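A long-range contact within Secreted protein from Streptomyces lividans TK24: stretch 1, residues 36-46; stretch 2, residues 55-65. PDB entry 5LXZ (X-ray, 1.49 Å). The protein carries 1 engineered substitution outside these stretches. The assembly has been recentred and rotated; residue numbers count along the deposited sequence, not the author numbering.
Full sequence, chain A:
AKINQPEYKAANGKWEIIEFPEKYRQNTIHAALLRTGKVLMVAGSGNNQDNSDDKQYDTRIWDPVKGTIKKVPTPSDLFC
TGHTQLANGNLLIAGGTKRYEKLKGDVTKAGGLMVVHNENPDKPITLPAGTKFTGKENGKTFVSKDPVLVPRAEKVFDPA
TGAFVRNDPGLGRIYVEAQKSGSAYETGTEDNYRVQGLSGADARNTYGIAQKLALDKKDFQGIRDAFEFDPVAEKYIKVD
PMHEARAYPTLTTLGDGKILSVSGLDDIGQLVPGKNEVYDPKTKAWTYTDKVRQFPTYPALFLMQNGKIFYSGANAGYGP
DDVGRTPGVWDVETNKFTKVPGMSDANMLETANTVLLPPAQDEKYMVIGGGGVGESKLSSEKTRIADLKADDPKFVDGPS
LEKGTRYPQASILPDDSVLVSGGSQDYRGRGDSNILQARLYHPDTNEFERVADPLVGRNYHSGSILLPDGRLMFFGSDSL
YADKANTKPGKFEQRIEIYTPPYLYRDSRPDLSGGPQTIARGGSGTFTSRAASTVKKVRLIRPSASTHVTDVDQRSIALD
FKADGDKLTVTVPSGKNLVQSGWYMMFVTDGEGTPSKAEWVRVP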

ATOM      1  N   THR A  36     -13.501  11.279  12.515  1.00 11.27           N
ATOM      2  CA  THR A  36     -14.600  12.221  12.332  1.00 12.09           C
ATOM      3  C   THR A  36     -15.674  11.772  11.370  1.00 12.84           C
ATOM      4  O   THR A  36     -16.686  12.439  11.217  1.00 14.86           O
ATOM      5  CB  THR A  36     -14.041  13.555  11.835  1.00 12.73           C
ATOM      6  OG1 THR A  36     -13.263  13.282  10.649  1.00 12.74           O
ATOM      7  CG2 THR A  36     -13.148  14.169  12.877  1.00 13.37           C
ATOM      8  N   GLY A  37     -15.465  10.638  10.682  1.00 11.11           N
ATOM      9  CA  GLY A  37     -16.363  10.161   9.688  1.00 11.34           C
ATOM     10  C   GLY A  37     -16.078  10.696   8.296  1.00 11.74           C
ATOM     11  O   GLY A  37     -16.755  10.306   7.358  1.00 13.50           O
ATOM     12  N   LYS A  38     -15.079  11.559   8.171  1.00 11.43           N
ATOM     13  CA  LYS A  38     -14.702  12.123   6.892  1.00 11.38           C
ATOM     14  C   LYS A  38     -13.532  11.352   6.312  1.00 10.59           C
ATOM     15  O   LYS A  38     -12.823  10.639   7.045  1.00  9.87           O
ATOM     16  CB  LYS A  38     -14.367  13.580   7.082  1.00 12.89           C
ATOM     17  CG  LYS A  38     -15.592  14.323   7.639  1.00 15.51           C
ATOM     18  CD  LYS A  38     -15.320  15.778   7.719  1.00 17.59           C
ATOM     19  CE  LYS A  38     -16.384  16.517   8.514  1.00 20.03           C
ATOM     20  NZ  LYS A  38     -15.999  17.959   8.514  1.00 22.56           N
ATOM     21  N   VAL A  39     -13.340  11.492   5.011  1.00  9.09           N
ATOM     22  CA  VAL A  39     -12.276  10.779   4.308  1.00  9.23           C
ATOM     23  C   VAL A  39     -11.226  11.751   3.856  1.00  9.28           C
ATOM     24  O   VAL A  39     -11.532  12.731   3.156  1.00  8.18           O
ATOM     25  CB  VAL A  39     -12.827  10.012   3.111  1.00  9.52           C
ATOM     26  CG1 VAL A  39     -11.732   9.263   2.379  1.00  9.65           C
ATOM     27  CG2 VAL A  39     -13.940   9.060   3.540  1.00 10.03           C
ATOM     28  N   LEU A  40      -9.983  11.473   4.238  1.00  8.52           N
ATOM     29  CA  LEU A  40      -8.821  12.205   3.766  1.00  8.81           C
ATOM     30  C   LEU A  40      -8.408  11.600   2.427  1.00  8.34           C
ATOM     31  O   LEU A  40      -8.235  10.383   2.324  1.00  8.06           O
ATOM     32  CB  LEU A  40      -7.689  12.079   4.763  1.00  9.64           C
ATOM     33  CG  LEU A  40      -6.402  12.799   4.370  1.00 10.41           C
ATOM     34  CD1 LEU A  40      -6.601  14.286   4.479  1.00 11.65           C
ATOM     35  CD2 LEU A  40      -5.227  12.273   5.209  1.00 11.40           C
ATOM     36  N   MET A  41      -8.293  12.425   1.397  1.00  7.89           N
ATOM     37  CA  MET A  41      -7.924  11.984   0.061  1.00  8.63           C
ATOM     38  C   MET A  41      -6.667  12.728  -0.347  1.00  8.58           C
ATOM     39  O   MET A  41      -6.692  13.970  -0.506  1.00  8.27           O
ATOM     40  CB  MET A  41      -9.076  12.269  -0.897  1.00  9.64           C
ATOM     41  CG  MET A  41     -10.360  11.569  -0.462  1.00 10.63           C
ATOM     42  SD  MET A  41     -11.814  12.048  -1.403  1.00 13.43           S
ATOM     43  CE  MET A  41     -11.450  11.102  -2.879  1.00 14.95           C
ATOM     44  N   VAL A  42      -5.574  12.011  -0.545  1.00  8.25           N
ATOM     45  CA  VAL A  42      -4.286  12.631  -0.766  1.00  8.91           C
ATOM     46  C   VAL A  42      -3.809  12.351  -2.183  1.00  8.46           C
ATOM     47  O   VAL A  42      -3.734  11.210  -2.623  1.00  7.69           O
ATOM     48  CB  VAL A  42      -3.216  12.161   0.235  1.00  9.38           C
ATOM     49  CG1 VAL A  42      -1.935  12.940   0.045  1.00 10.19           C
ATOM     50  CG2 VAL A  42      -3.709  12.287   1.663  1.00  9.87           C
ATOM     51  N   ALA A  43      -3.543  13.437  -2.894  1.00  8.78           N
ATOM     52  CA  ALA A  43      -2.947  13.370  -4.188  1.00  8.71           C
ATOM     53  C   ALA A  43      -1.476  13.711  -4.168  1.00  8.88           C
ATOM     54  O   ALA A  43      -0.724  13.161  -4.941  1.00  9.30           O
ATOM     55  CB  ALA A  43      -3.672  14.333  -5.129  1.00  8.83           C
ATOM     56  N   GLY A  44      -1.059  14.650  -3.325  1.00  8.95           N
ATOM     57  CA  GLY A  44       0.263  15.232  -3.518  1.00  9.61           C
ATOM     58  C   GLY A  44       0.286  15.858  -4.905  1.00  9.10           C
ATOM     59  O   GLY A  44      -0.703  16.483  -5.304  1.00 10.49           O
ATOM     60  N   SER A  45       1.372  15.666  -5.637  1.00  9.47           N
ATOM     61  CA  SER A  45       1.434  16.136  -7.011  1.00  9.63           C
ATOM     62  C   SER A  45       0.671  15.233  -7.974  1.00 10.28           C
ATOM     63  O   SER A  45       0.521  15.556  -9.147  1.00 10.33           O
ATOM     64  CB  SER A  45       2.876  16.292  -7.466  1.00  9.77           C
ATOM     65  OG  SER A  45       3.546  15.050  -7.365  1.00 11.20           O
ATOM     66  N   GLY A  46       0.172  14.098  -7.495  1.00  9.68           N
ATOM     67  CA  GLY A  46      -0.798  13.316  -8.254  1.00 10.72           C
ATOM     68  C   GLY A  46      -0.189  12.500  -9.376  1.00 11.04           C
ATOM     69  O   GLY A  46      -0.896  12.144 -10.334  1.00 11.41           O
ATOM     70  N   LYS A  55       5.418  22.271  -7.814  1.00 12.78           N
ATOM     71  CA  LYS A  55       5.188  22.066  -6.390  1.00 12.62           C
ATOM     72  C   LYS A  55       3.734  22.296  -6.056  1.00 12.44           C
ATOM     73  O   LYS A  55       3.410  22.906  -5.061  1.00 12.67           O
ATOM     74  CB  LYS A  55       6.154  22.919  -5.534  1.00 14.10           C
ATOM     75  CG  LYS A  55       7.624  22.704  -5.901  1.00 16.11           C
ATOM     76  CD  LYS A  55       8.592  23.527  -5.040  1.00 19.23           C
ATOM     77  CE  LYS A  55      10.022  23.187  -5.419  0.50 19.10           C
ATOM     78  NZ  LYS A  55      10.999  23.809  -4.479  0.50 20.77           N
ATOM     79  N   GLN A  56       2.856  21.765  -6.920  1.00 12.52           N
ATOM     80  CA  GLN A  56       1.423  21.822  -6.727  1.00 12.53           C
ATOM     81  C   GLN A  56       0.962  20.504  -6.059  1.00 11.48           C
ATOM     82  O   GLN A  56       1.024  19.454  -6.687  1.00 11.69           O
ATOM     83  CB  GLN A  56       0.740  21.986  -8.093  1.00 14.50           C
ATOM     84  CG  GLN A  56      -0.775  21.919  -8.037  1.00 16.28           C
ATOM     85  CD  GLN A  56      -1.350  22.958  -7.111  1.00 18.17           C
ATOM     86  OE1 GLN A  56      -0.947  24.133  -7.154  1.00 19.31           O
ATOM     87  NE2 GLN A  56      -2.297  22.554  -6.258  1.00 19.42           N
ATOM     88  N   TYR A  57       0.550  20.602  -4.802  1.00 11.25           N
ATOM     89  CA  TYR A  57       0.249  19.423  -3.980  1.00 10.70           C
ATOM     90  C   TYR A  57      -1.157  19.538  -3.461  1.00 10.87           C
ATOM     91  O   TYR A  57      -1.574  20.597  -3.000  1.00 11.73           O
ATOM     92  CB  TYR A  57       1.183  19.344  -2.774  1.00 10.48           C
ATOM     93  CG  TYR A  57       2.637  19.444  -3.108  1.00 10.16           C
ATOM     94  CD1 TYR A  57       3.188  18.796  -4.194  1.00 10.64           C
ATOM     95  CD2 TYR A  57       3.457  20.246  -2.319  1.00 10.55           C
ATOM     96  CE1 TYR A  57       4.530  18.942  -4.495  1.00 10.81           C
ATOM     97  CE2 TYR A  57       4.788  20.344  -2.583  1.00 10.66           C
ATOM     98  CZ  TYR A  57       5.331  19.702  -3.657  1.00 11.21           C
ATOM     99  OH  TYR A  57       6.676  19.786  -3.970  1.00 13.12           O
ATOM    100  N   ASP A  58      -1.924  18.456  -3.562  1.00 10.27           N
ATOM    101  CA  ASP A  58      -3.324  18.509  -3.261  1.00 10.35           C
ATOM    102  C   ASP A  58      -3.774  17.425  -2.256  1.00  9.59           C
ATOM    103  O   ASP A  58      -3.336  16.270  -2.324  1.00  9.06           O
ATOM    104  CB  ASP A  58      -4.126  18.334  -4.569  1.00 11.38           C
ATOM    105  CG  ASP A  58      -4.167  19.622  -5.399  1.00 13.46           C
ATOM    106  OD1 ASP A  58      -5.013  20.493  -5.117  1.00 14.97           O
ATOM    107  OD2 ASP A  58      -3.365  19.747  -6.314  1.00 15.17           O
ATOM    108  N   THR A  59      -4.659  17.830  -1.377  1.00  9.35           N
ATOM    109  CA  THR A  59      -5.391  16.982  -0.461  1.00  9.56           C
ATOM    110  C   THR A  59      -6.821  17.467  -0.414  1.00  9.70           C
ATOM    111  O   THR A  59      -7.080  18.678  -0.523  1.00  9.46           O
ATOM    112  CB  THR A  59      -4.784  17.069   0.961  1.00 10.03           C
ATOM    113  OG1 THR A  59      -3.446  16.596   0.906  1.00 10.06           O
ATOM    114  CG2 THR A  59      -5.575  16.262   1.991  1.00 10.46           C
ATOM    115  N   ARG A  60      -7.760  16.527  -0.256  1.00  9.34           N
ATOM    116  CA  ARG A  60      -9.141  16.832   0.055  1.00  9.37           C
ATOM    117  C   ARG A  60      -9.621  16.164   1.314  1.00 10.16           C
ATOM    118  O   ARG A  60      -9.123  15.117   1.694  1.00  9.15           O
ATOM    119  CB  ARG A  60     -10.068  16.424  -1.085  1.00  9.22           C
ATOM    120  CG  ARG A  60      -9.656  16.906  -2.471  1.00  9.48           C
ATOM    121  CD  ARG A  60      -9.808  18.399  -2.626  1.00 10.16           C
ATOM    122  NE  ARG A  60      -9.306  18.770  -3.952  1.00 10.61           N
ATOM    123  CZ  ARG A  60      -8.140  19.344  -4.249  1.00 10.99           C
ATOM    124  NH1 ARG A  60      -7.283  19.731  -3.323  1.00 11.18           N
ATOM    125  NH2 ARG A  60      -7.825  19.570  -5.524  1.00 12.00           N
ATOM    126  N   ILE A  61     -10.618  16.758   1.956  1.00 10.60           N
ATOM    127  CA  ILE A  61     -11.454  16.094   2.954  1.00 12.28           C
ATOM    128  C   ILE A  61     -12.858  16.031   2.414  1.00 12.51           C
ATOM    129  O   ILE A  61     -13.431  17.072   2.017  1.00 12.02           O
ATOM    130  CB  ILE A  61     -11.454  16.850   4.265  1.00 14.85           C
ATOM    131  CG1 ILE A  61     -10.096  16.714   4.899  1.00 16.84           C
ATOM    132  CG2 ILE A  61     -12.581  16.343   5.198  1.00 16.18           C
ATOM    133  CD1 ILE A  61      -9.961  17.506   6.152  1.00 19.94           C
ATOM    134  N   TRP A  62     -13.413  14.822   2.370  1.00 11.18           N
ATOM    135  CA  TRP A  62     -14.722  14.568   1.830  1.00 11.92           C
ATOM    136  C   TRP A  62     -15.607  14.087   2.954  1.00 12.82           C
ATOM    137  O   TRP A  62     -15.236  13.183   3.710  1.00 10.94           O
ATOM    138  CB  TRP A  62     -14.627  13.524   0.738  1.00 12.45           C
ATOM    139  CG  TRP A  62     -15.932  13.001   0.230  1.00 13.90           C
ATOM    140  CD1 TRP A  62     -16.969  13.724  -0.293  1.00 15.21           C
ATOM    141  CD2 TRP A  62     -16.332  11.631   0.168  1.00 13.97           C
ATOM    142  NE1 TRP A  62     -18.003  12.883  -0.666  1.00 15.98           N
ATOM    143  CE2 TRP A  62     -17.630  11.591  -0.408  1.00 15.39           C
ATOM    144  CE3 TRP A  62     -15.726  10.428   0.570  1.00 14.14           C
ATOM    145  CZ2 TRP A  62     -18.339  10.388  -0.593  1.00 15.47           C
ATOM    146  CZ3 TRP A  62     -16.426   9.236   0.385  1.00 14.76           C
ATOM    147  CH2 TRP A  62     -17.707   9.225  -0.197  1.00 14.68           C
ATOM    148  N   ASP A  63     -16.778  14.719   3.100  1.00 13.03           N
ATOM    149  CA  ASP A  63     -17.761  14.307   4.090  1.00 15.01           C
ATOM    150  C   ASP A  63     -18.778  13.463   3.350  1.00 16.50           C
ATOM    151  O   ASP A  63     -19.560  13.992   2.548  1.00 17.30           O
ATOM    152  CB  ASP A  63     -18.389  15.537   4.724  1.00 16.60           C
ATOM    153  CG  ASP A  63     -19.438  15.206   5.753  1.00 18.54           C
ATOM    154  OD1 ASP A  63     -20.000  14.120   5.730  1.00 20.78           O
ATOM    155  OD2 ASP A  63     -19.697  16.079   6.602  1.00 22.04           O
ATOM    156  N   PRO A  64     -18.765  12.142   3.569  1.00 15.79           N
ATOM    157  CA  PRO A  64     -19.692  11.312   2.826  1.00 17.49           C
ATOM    158  C   PRO A  64     -21.153  11.507   3.215  1.00 18.90           C
ATOM    159  O   PRO A  64     -22.000  11.162   2.398  1.00 22.58           O
ATOM    160  CB  PRO A  64     -19.230   9.881   3.103  1.00 17.61           C
ATOM    161  CG  PRO A  64     -18.306   9.963   4.236  1.00 17.62           C
ATOM    162  CD  PRO A  64     -17.819  11.354   4.388  1.00 16.61           C
ATOM    163  N   VAL A  65     -21.439  12.030   4.399  1.00 19.44           N
ATOM    164  CA  VAL A  65     -22.833  12.173   4.857  1.00 21.90           C
ATOM    165  C   VAL A  65     -23.429  13.407   4.155  1.00 23.17           C
ATOM    166  O   VAL A  65     -24.483  13.334   3.526  1.00 24.91           O
ATOM    167  CB  VAL A  65     -22.913  12.281   6.391  1.00 22.24           C
ATOM    168  CG1 VAL A  65     -24.347  12.545   6.863  1.00 22.82           C
ATOM    169  CG2 VAL A  65     -22.412  10.986   7.044  1.00 22.27           C
TER
HETATM  170  O   HOH W   1     -18.675  18.438   6.407  1.00 32.97           O
HETATM  171  O   HOH W   2      -2.096  17.527  -7.448  1.00 11.51           O

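Strand 39-44 and strand 58-62 run antiparallel, 4.7 Å apart at their closest approach, and the backbone ladder sets which side chains meet. Val39 pairs with Trp62 through two nearly straight bonds, Val39 N to Trp62 O and Trp62 N to Val39 O, both 2.9 Å; Met41 and Arg60 repeat the pattern, Met41 N to Arg60 O and Arg60 N to Met41 O both measuring 2.8 Å.

On the face carrying Val39, Met41, Arg60 and Trp62, shape dominates. The indole is broad and flat, and the branched Val39 sets CG2 3.7 Å from Trp62 CE3. Met41, unbranched and flexible, bends at its last torsion (chi3 76°) and lays SD 3.8 Å from Trp62 CB, so the base of the tryptophan is packed as well as its ring. The face carrying Leu40, Val42, Thr59 and Ile61 is filled by smaller pieces. Leu40 reaches across diagonally, its CD1 3.3 Å from Thr59 CG2 and 4.3 Å from Ile61 CG1; the methyl of threonine suits this apolar contact, while its hydroxyl is bonded elsewhere in the structure.

A beta bulge then shifts the register by one. Asp58 O accepts from both Ala43 N (2.9 Å) and Gly44 N (3.0 Å), and Asp58 N returns a bond to Gly44 O (2.9 Å). Gly44 has positive phi, which favours glycine, and the edge of the Tyr57 ring lies beside the backbone here, CD1 3.9 Å from Ser45 N. A water donates to both Gly44 O and Asp58 OD2, tying the bulge to the carboxylate, whose OD1 forms a salt bridge with Arg60 NH2 (3.0 Å).

At the other end, Pro64 CD fits against Gly37 O at 3.3 Å. The long aliphatic part of Lys38 rests CD 3.8 Å from Ile61 CG2, leaving its NZ 4.6 Å from Asp63 OD2, too far for a salt bridge; a water donates to Asp63 OD2 and accepts only a weak bond from Lys38 NZ.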